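Local coordinates for proton-dependent oligopeptide transporter family protein (Xanthomonas campestris, PDB 6EI3) that probably couples the inward movement of protons to the uptake of small peptides across the bacterial membrane, at residues I79-L93 and G106-L120. Residues are numbered along the deposited sequence; the frame is centred on the assembly and turned at random.
Sequences IIWFSLIYCAGHACL and GLGLIAFGAGGIKPL. With 78M ((2S)-2,3-dihydroxypropyl(7Z)-pentadec-7-enoate), chain B; 78M ((2S)-2,3-dihydroxypropyl(7Z)-pentadec-7-enoate), chain R.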
loop_
_atom_site.group_PDB
_atom_site.type_symbol
_atom_site.label_atom_id
_atom_site.label_comp_id
_atom_site.label_asym_id
_atom_site.label_seq_id
_atom_site.Cartn_x
_atom_site.Cartn_y
_atom_site.Cartn_z
ATOM N N ILE A 79 -7.550 16.126 9.452
ATOM C CA ILE A 79 -8.263 14.862 9.664
ATOM C C ILE A 79 -9.759 15.072 9.482
ATOM O O ILE A 79 -10.391 14.299 8.764
ATOM C CB ILE A 79 -7.934 14.144 11.024
ATOM C CG1 ILE A 79 -6.477 13.622 11.025
ATOM C CG2 ILE A 79 -8.934 12.952 11.243
ATOM C CD1 ILE A 79 -5.873 13.322 12.449
ATOM N N ILE A 80 -10.316 16.104 10.123
ATOM C CA ILE A 80 -11.744 16.424 10.060
ATOM C C ILE A 80 -12.228 16.630 8.618
ATOM O O ILE A 80 -13.227 16.030 8.226
ATOM C CB ILE A 80 -12.092 17.635 10.992
ATOM C CG1 ILE A 80 -12.238 17.189 12.459
ATOM C CG2 ILE A 80 -13.357 18.396 10.528
ATOM C CD1 ILE A 80 -13.516 16.320 12.841
ATOM N N TRP A 81 -11.507 17.460 7.835
ATOM C CA TRP A 81 -11.917 17.779 6.471
ATOM C C TRP A 81 -11.752 16.615 5.514
ATOM O O TRP A 81 -12.638 16.398 4.700
ATOM C CB TRP A 81 -11.241 19.060 5.967
ATOM C CG TRP A 81 -11.913 20.278 6.531
ATOM C CD1 TRP A 81 -11.433 21.097 7.511
ATOM C CD2 TRP A 81 -13.260 20.713 6.269
ATOM N NE1 TRP A 81 -12.363 22.066 7.815
ATOM C CE2 TRP A 81 -13.494 21.854 7.067
ATOM C CE3 TRP A 81 -14.286 20.263 5.412
ATOM C CZ2 TRP A 81 -14.704 22.564 7.025
ATOM C CZ3 TRP A 81 -15.486 20.961 5.375
ATOM C CH2 TRP A 81 -15.685 22.102 6.170
ATOM N N PHE A 82 -10.658 15.846 5.623
ATOM C CA PHE A 82 -10.492 14.658 4.790
ATOM C C PHE A 82 -11.538 13.601 5.175
ATOM O O PHE A 82 -12.058 12.937 4.290
ATOM C CB PHE A 82 -9.077 14.085 4.901
ATOM C CG PHE A 82 -8.100 14.687 3.920
ATOM C CD1 PHE A 82 -8.079 14.276 2.592
ATOM C CD2 PHE A 82 -7.207 15.667 4.321
ATOM C CE1 PHE A 82 -7.161 14.818 1.687
ATOM C CE2 PHE A 82 -6.288 16.211 3.413
ATOM C CZ PHE A 82 -6.271 15.784 2.100
ATOM N N SER A 83 -11.867 13.473 6.486
ATOM C CA SER A 83 -12.872 12.501 6.947
ATOM C C SER A 83 -14.276 12.837 6.436
ATOM O O SER A 83 -15.038 11.927 6.139
ATOM C CB SER A 83 -12.866 12.376 8.467
ATOM O OG SER A 83 -11.629 11.835 8.903
ATOM N N LEU A 84 -14.610 14.124 6.319
ATOM C CA LEU A 84 -15.915 14.553 5.801
ATOM C C LEU A 84 -16.006 14.273 4.287
ATOM O O LEU A 84 -17.063 13.882 3.800
ATOM C CB LEU A 84 -16.162 16.044 6.087
ATOM C CG LEU A 84 -16.470 16.441 7.530
ATOM C CD1 LEU A 84 -16.311 17.951 7.710
ATOM C CD2 LEU A 84 -17.866 16.004 7.950
ATOM N N ILE A 85 -14.895 14.473 3.552
ATOM C CA ILE A 85 -14.823 14.169 2.115
ATOM C C ILE A 85 -15.026 12.649 1.960
ATOM O O ILE A 85 -15.792 12.197 1.112
ATOM C CB ILE A 85 -13.484 14.684 1.496
ATOM C CG1 ILE A 85 -13.502 16.249 1.398
ATOM C CG2 ILE A 85 -13.242 14.068 0.108
ATOM C CD1 ILE A 85 -12.158 16.945 1.121
ATOM N N TYR A 86 -14.362 11.883 2.840
ATOM C CA TYR A 86 -14.375 10.436 2.939
ATOM C C TYR A 86 -15.839 9.971 3.090
ATOM O O TYR A 86 -16.279 9.089 2.344
ATOM C CB TYR A 86 -13.501 10.073 4.145
ATOM C CG TYR A 86 -12.928 8.678 4.267
ATOM C CD1 TYR A 86 -13.526 7.593 3.622
ATOM C CD2 TYR A 86 -11.871 8.418 5.131
ATOM C CE1 TYR A 86 -13.072 6.291 3.831
ATOM C CE2 TYR A 86 -11.435 7.122 5.376
ATOM C CZ TYR A 86 -12.022 6.061 4.705
ATOM O OH TYR A 86 -11.548 4.797 4.939
ATOM N N CYS A 87 -16.599 10.607 4.026
ATOM C CA CYS A 87 -18.026 10.376 4.277
ATOM C C CYS A 87 -18.843 10.669 3.006
ATOM O O CYS A 87 -19.713 9.881 2.652
ATOM C CB CYS A 87 -18.512 11.235 5.445
ATOM S SG CYS A 87 -17.990 10.643 7.076
ATOM N N ALA A 88 -18.565 11.801 2.334
ATOM C CA ALA A 88 -19.238 12.216 1.095
ATOM C C ALA A 88 -19.053 11.168 -0.021
ATOM O O ALA A 88 -19.989 10.933 -0.785
ATOM C CB ALA A 88 -18.726 13.572 0.651
ATOM N N GLY A 89 -17.879 10.517 -0.055
ATOM C CA GLY A 89 -17.570 9.446 -0.995
ATOM C C GLY A 89 -18.431 8.226 -0.752
ATOM O O GLY A 89 -18.999 7.660 -1.700
ATOM N N HIS A 90 -18.566 7.837 0.538
ATOM C CA HIS A 90 -19.425 6.725 0.956
ATOM C C HIS A 90 -20.883 7.009 0.605
ATOM O O HIS A 90 -21.553 6.113 0.109
ATOM C CB HIS A 90 -19.283 6.424 2.442
ATOM C CG HIS A 90 -18.127 5.545 2.766
ATOM N ND1 HIS A 90 -18.133 4.202 2.445
ATOM C CD2 HIS A 90 -16.985 5.834 3.426
ATOM C CE1 HIS A 90 -16.982 3.722 2.878
ATOM N NE2 HIS A 90 -16.256 4.673 3.479
ATOM N N ALA A 91 -21.342 8.262 0.784
ATOM C CA ALA A 91 -22.698 8.721 0.422
ATOM C C ALA A 91 -22.897 8.672 -1.111
ATOM O O ALA A 91 -24.009 8.440 -1.580
ATOM C CB ALA A 91 -22.918 10.141 0.913
ATOM N N CYS A 92 -21.821 8.892 -1.889
ATOM C CA CYS A 92 -21.901 8.812 -3.337
ATOM C C CYS A 92 -22.130 7.375 -3.778
ATOM O O CYS A 92 -22.940 7.152 -4.681
ATOM C CB CYS A 92 -20.679 9.423 -4.001
ATOM S SG CYS A 92 -20.687 11.230 -4.038
ATOM N N LEU A 93 -21.509 6.394 -3.084
ATOM C CA LEU A 93 -21.727 4.992 -3.416
ATOM C C LEU A 93 -23.210 4.566 -3.203
ATOM O O LEU A 93 -23.657 3.608 -3.842
ATOM C CB LEU A 93 -20.754 4.037 -2.711
ATOM C CG LEU A 93 -19.238 4.310 -2.763
ATOM C CD1 LEU A 93 -18.490 3.210 -2.076
ATOM C CD2 LEU A 93 -18.699 4.485 -4.194
ATOM N N GLY A 106 -17.542 8.849 -6.084
ATOM C CA GLY A 106 -17.568 8.283 -4.732
ATOM C C GLY A 106 -16.275 7.572 -4.379
ATOM O O GLY A 106 -15.653 7.912 -3.378
ATOM N N LEU A 107 -15.799 6.663 -5.263
ATOM C CA LEU A 107 -14.509 5.977 -5.054
ATOM C C LEU A 107 -13.353 6.951 -5.003
ATOM O O LEU A 107 -12.447 6.741 -4.216
ATOM C CB LEU A 107 -14.219 4.925 -6.131
ATOM C CG LEU A 107 -15.126 3.707 -6.199
ATOM C CD1 LEU A 107 -14.795 2.889 -7.433
ATOM C CD2 LEU A 107 -15.000 2.843 -4.963
ATOM N N GLY A 108 -13.381 7.978 -5.867
ATOM C CA GLY A 108 -12.371 9.034 -5.910
ATOM C C GLY A 108 -12.301 9.814 -4.600
ATOM O O GLY A 108 -11.220 10.057 -4.067
ATOM N N LEU A 109 -13.466 10.175 -4.055
ATOM C CA LEU A 109 -13.591 10.904 -2.791
ATOM C C LEU A 109 -13.153 10.051 -1.595
ATOM O O LEU A 109 -12.515 10.574 -0.676
ATOM C CB LEU A 109 -15.036 11.420 -2.620
ATOM C CG LEU A 109 -15.513 12.493 -3.626
ATOM C CD1 LEU A 109 -16.991 12.812 -3.419
ATOM C CD2 LEU A 109 -14.649 13.781 -3.581
ATOM N N ILE A 110 -13.445 8.728 -1.633
ATOM C CA ILE A 110 -13.016 7.776 -0.596
ATOM C C ILE A 110 -11.519 7.647 -0.644
ATOM O O ILE A 110 -10.896 7.743 0.398
ATOM C CB ILE A 110 -13.718 6.388 -0.712
ATOM C CG1 ILE A 110 -15.195 6.521 -0.267
ATOM C CG2 ILE A 110 -12.996 5.316 0.160
ATOM C CD1 ILE A 110 -16.062 5.359 -0.675
ATOM N N ALA A 111 -10.926 7.478 -1.859
ATOM C CA ALA A 111 -9.472 7.358 -2.024
ATOM C C ALA A 111 -8.759 8.597 -1.450
ATOM O O ALA A 111 -7.779 8.475 -0.723
ATOM C CB ALA A 111 -9.132 7.211 -3.503
ATOM N N PHE A 112 -9.273 9.778 -1.786
ATOM C CA PHE A 112 -8.754 11.068 -1.343
ATOM C C PHE A 112 -8.845 11.223 0.166
ATOM O O PHE A 112 -7.860 11.628 0.796
ATOM C CB PHE A 112 -9.533 12.197 -2.041
ATOM C CG PHE A 112 -9.008 13.602 -1.846
ATOM C CD1 PHE A 112 -7.884 14.042 -2.532
ATOM C CD2 PHE A 112 -9.697 14.515 -1.057
ATOM C CE1 PHE A 112 -7.437 15.359 -2.403
ATOM C CE2 PHE A 112 -9.264 15.842 -0.952
ATOM C CZ PHE A 112 -8.127 16.249 -1.613
ATOM N N GLY A 113 -10.016 10.907 0.727
ATOM C CA GLY A 113 -10.238 11.020 2.163
ATOM C C GLY A 113 -9.385 10.065 2.978
ATOM O O GLY A 113 -8.739 10.482 3.946
ATOM N N ALA A 114 -9.401 8.767 2.593
ATOM C CA ALA A 114 -8.665 7.699 3.266
ATOM C C ALA A 114 -7.171 7.921 3.121
ATOM O O ALA A 114 -6.428 7.688 4.068
ATOM C CB ALA A 114 -9.048 6.338 2.694
ATOM N N GLY A 115 -6.751 8.392 1.952
ATOM C CA GLY A 115 -5.347 8.674 1.718
ATOM C C GLY A 115 -4.845 9.852 2.535
ATOM O O GLY A 115 -3.766 9.777 3.128
ATOM N N GLY A 116 -5.623 10.927 2.576
ATOM C CA GLY A 116 -5.229 12.137 3.297
ATOM C C GLY A 116 -5.036 11.989 4.799
ATOM O O GLY A 116 -4.120 12.595 5.360
ATOM N N ILE A 117 -5.885 11.179 5.467
ATOM C CA ILE A 117 -5.805 10.985 6.934
ATOM C C ILE A 117 -4.728 9.973 7.350
ATOM O O ILE A 117 -4.306 9.965 8.501
ATOM C CB ILE A 117 -7.172 10.566 7.537
ATOM C CG1 ILE A 117 -7.593 9.152 7.030
ATOM C CG2 ILE A 117 -8.241 11.634 7.268
ATOM C CD1 ILE A 117 -8.761 8.478 7.787
ATOM N N LYS A 118 -4.358 9.072 6.422
ATOM C CA LYS A 118 -3.439 7.966 6.641
ATOM C C LYS A 118 -2.102 8.358 7.322
ATOM O O LYS A 118 -1.747 7.674 8.273
ATOM C CB LYS A 118 -3.216 7.231 5.319
ATOM C CG LYS A 118 -2.475 5.923 5.426
ATOM C CD LYS A 118 -2.298 5.373 4.022
ATOM C CE LYS A 118 -2.744 3.956 3.938
ATOM N NZ LYS A 118 -4.203 3.813 3.916
ATOM N N PRO A 119 -1.335 9.408 6.941
ATOM C CA PRO A 119 -0.083 9.661 7.678
ATOM C C PRO A 119 -0.321 10.531 8.912
ATOM O O PRO A 119 0.637 10.959 9.539
ATOM C CB PRO A 119 0.764 10.403 6.634
ATOM C CG PRO A 119 -0.243 11.205 5.866
ATOM C CD PRO A 119 -1.521 10.398 5.852
ATOM N N LEU A 120 -1.595 10.840 9.222
ATOM C CA LEU A 120 -1.942 11.779 10.294
ATOM C C LEU A 120 -2.505 11.174 11.564
ATOM O O LEU A 120 -2.233 11.706 12.632
ATOM C CB LEU A 120 -2.939 12.853 9.782
ATOM C CG LEU A 120 -2.633 13.554 8.438
ATOM C CD1 LEU A 120 -3.723 14.526 8.095
ATOM C CD2 LEU A 120 -1.249 14.234 8.445
HETATM O O21 78M B . -10.795 22.325 12.957
HETATM C C20 78M B . -11.361 23.354 12.159
HETATM C C18 78M B . -12.437 22.804 11.251
HETATM O O19 78M B . -12.720 23.749 10.213
HETATM C C17 78M B . -13.703 22.468 12.000
HETATM O O2 78M B . -14.552 21.784 11.049
HETATM C C1 78M B . -15.666 21.206 11.513
HETATM O O1 78M B . -15.951 21.138 12.682
HETATM C C2 78M B . -16.511 20.679 10.386
HETATM C C3 78M B . -17.720 19.845 10.808
HETATM C C4 78M B . -17.357 18.469 11.356
HETATM C C5 78M B . -18.551 17.562 11.590
HETATM C C6 78M B . -18.243 16.344 12.455
HETATM C C7 78M B . -19.279 15.260 12.372
HETATM C C8 78M B . -20.409 15.139 13.061
HETATM C C9 78M B . -20.976 16.063 14.106
HETATM C C10 78M B . -22.279 15.538 14.723
HETATM C C11 78M B . -22.081 14.481 15.804
HETATM C C12 78M B . -23.301 13.610 16.072
HETATM C C13 78M B . -23.155 12.692 17.284
HETATM C C15 78M B . -23.814 10.308 16.596
HETATM C C14 78M B . -24.185 11.568 17.374
HETATM O O21 78M R . -0.278 16.405 -4.496
HETATM C C20 78M R . -1.205 17.354 -5.010
HETATM C C18 78M R . -2.463 16.672 -5.493
HETATM O O19 78M R . -2.219 16.011 -6.740
HETATM C C17 78M R . -3.635 17.621 -5.602
HETATM O O2 78M R . -4.755 16.754 -5.900
HETATM C C1 78M R . -5.968 17.297 -6.058
HETATM O O1 78M R . -6.278 18.394 -5.671
HETATM C C2 78M R . -6.862 16.381 -6.836
HETATM C C3 78M R . -7.980 15.760 -6.019
HETATM C C4 78M R . -9.306 15.811 -6.758
HETATM C C5 78M R . -10.339 14.809 -6.289
HETATM C C6 78M R . -10.169 13.407 -6.871
HETATM C C7 78M R . -11.428 12.630 -6.666
HETATM C C8 78M R . -12.160 11.990 -7.565
HETATM C C9 78M R . -11.912 11.775 -9.030
HETATM C C10 78M R . -12.703 10.553 -9.492
HETATM C C11 78M R . -12.903 10.446 -10.991
HETATM C C12 78M R . -14.209 9.769 -11.363
HETATM C C13 78M R . -14.476 9.706 -12.855
HETATM C C15 78M R . -16.133 9.082 -14.661
HETATM C C14 78M R . -15.926 9.418 -13.203
#
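Phe82 and Tyr86 of 79-93 drop as knobs into holes on 106-120 in a buried, apolar packing of segments 79-93 and 106-117, which lie on the successive membrane helices 62-95 and 100-117; the segments run nearly antiparallel and their axes approach to 7.2 Å. Glycines make that closeness possible: Gly89 and Gly106 bring their CA atoms within 3.9 Å, and Tyr86 CA lies 4.2 Å from Gly113 CA. One face of the Phe82 ring is centred over Gly116 CA, a CH-pi contact 3.7 Å from the ring centroid. Its CE1 atom lies over one face of the Phe112 ring, toward the rim, with the two planes oblique at 42°; Ile85 CD1 meets the edge of that same Phe112 ring. Tyr86, with CG anti to the backbone N (chi1 -160°), swings its ring over Ala114, and Ala114 CB sits 3.6 Å from Tyr86 CZ while the hydroxyl is hydrogen-bonded to Glu14 of helix 4-22. As expected of the Major Facilitator fold of POT transporters, the pair belongs to a helical bundle: helix 168-188 also packs on Tyr86, and helix 40-60 on Ile110. Ile110 answers as a knob from the other helix, its CD1 centred over the His90 ring and meeting Leu93 CD1 tip to tip at 3.5 Å. A bound monoacylglycerol runs along Gly108 and Phe112, with its C8 3.4 Å from Gly108 CA.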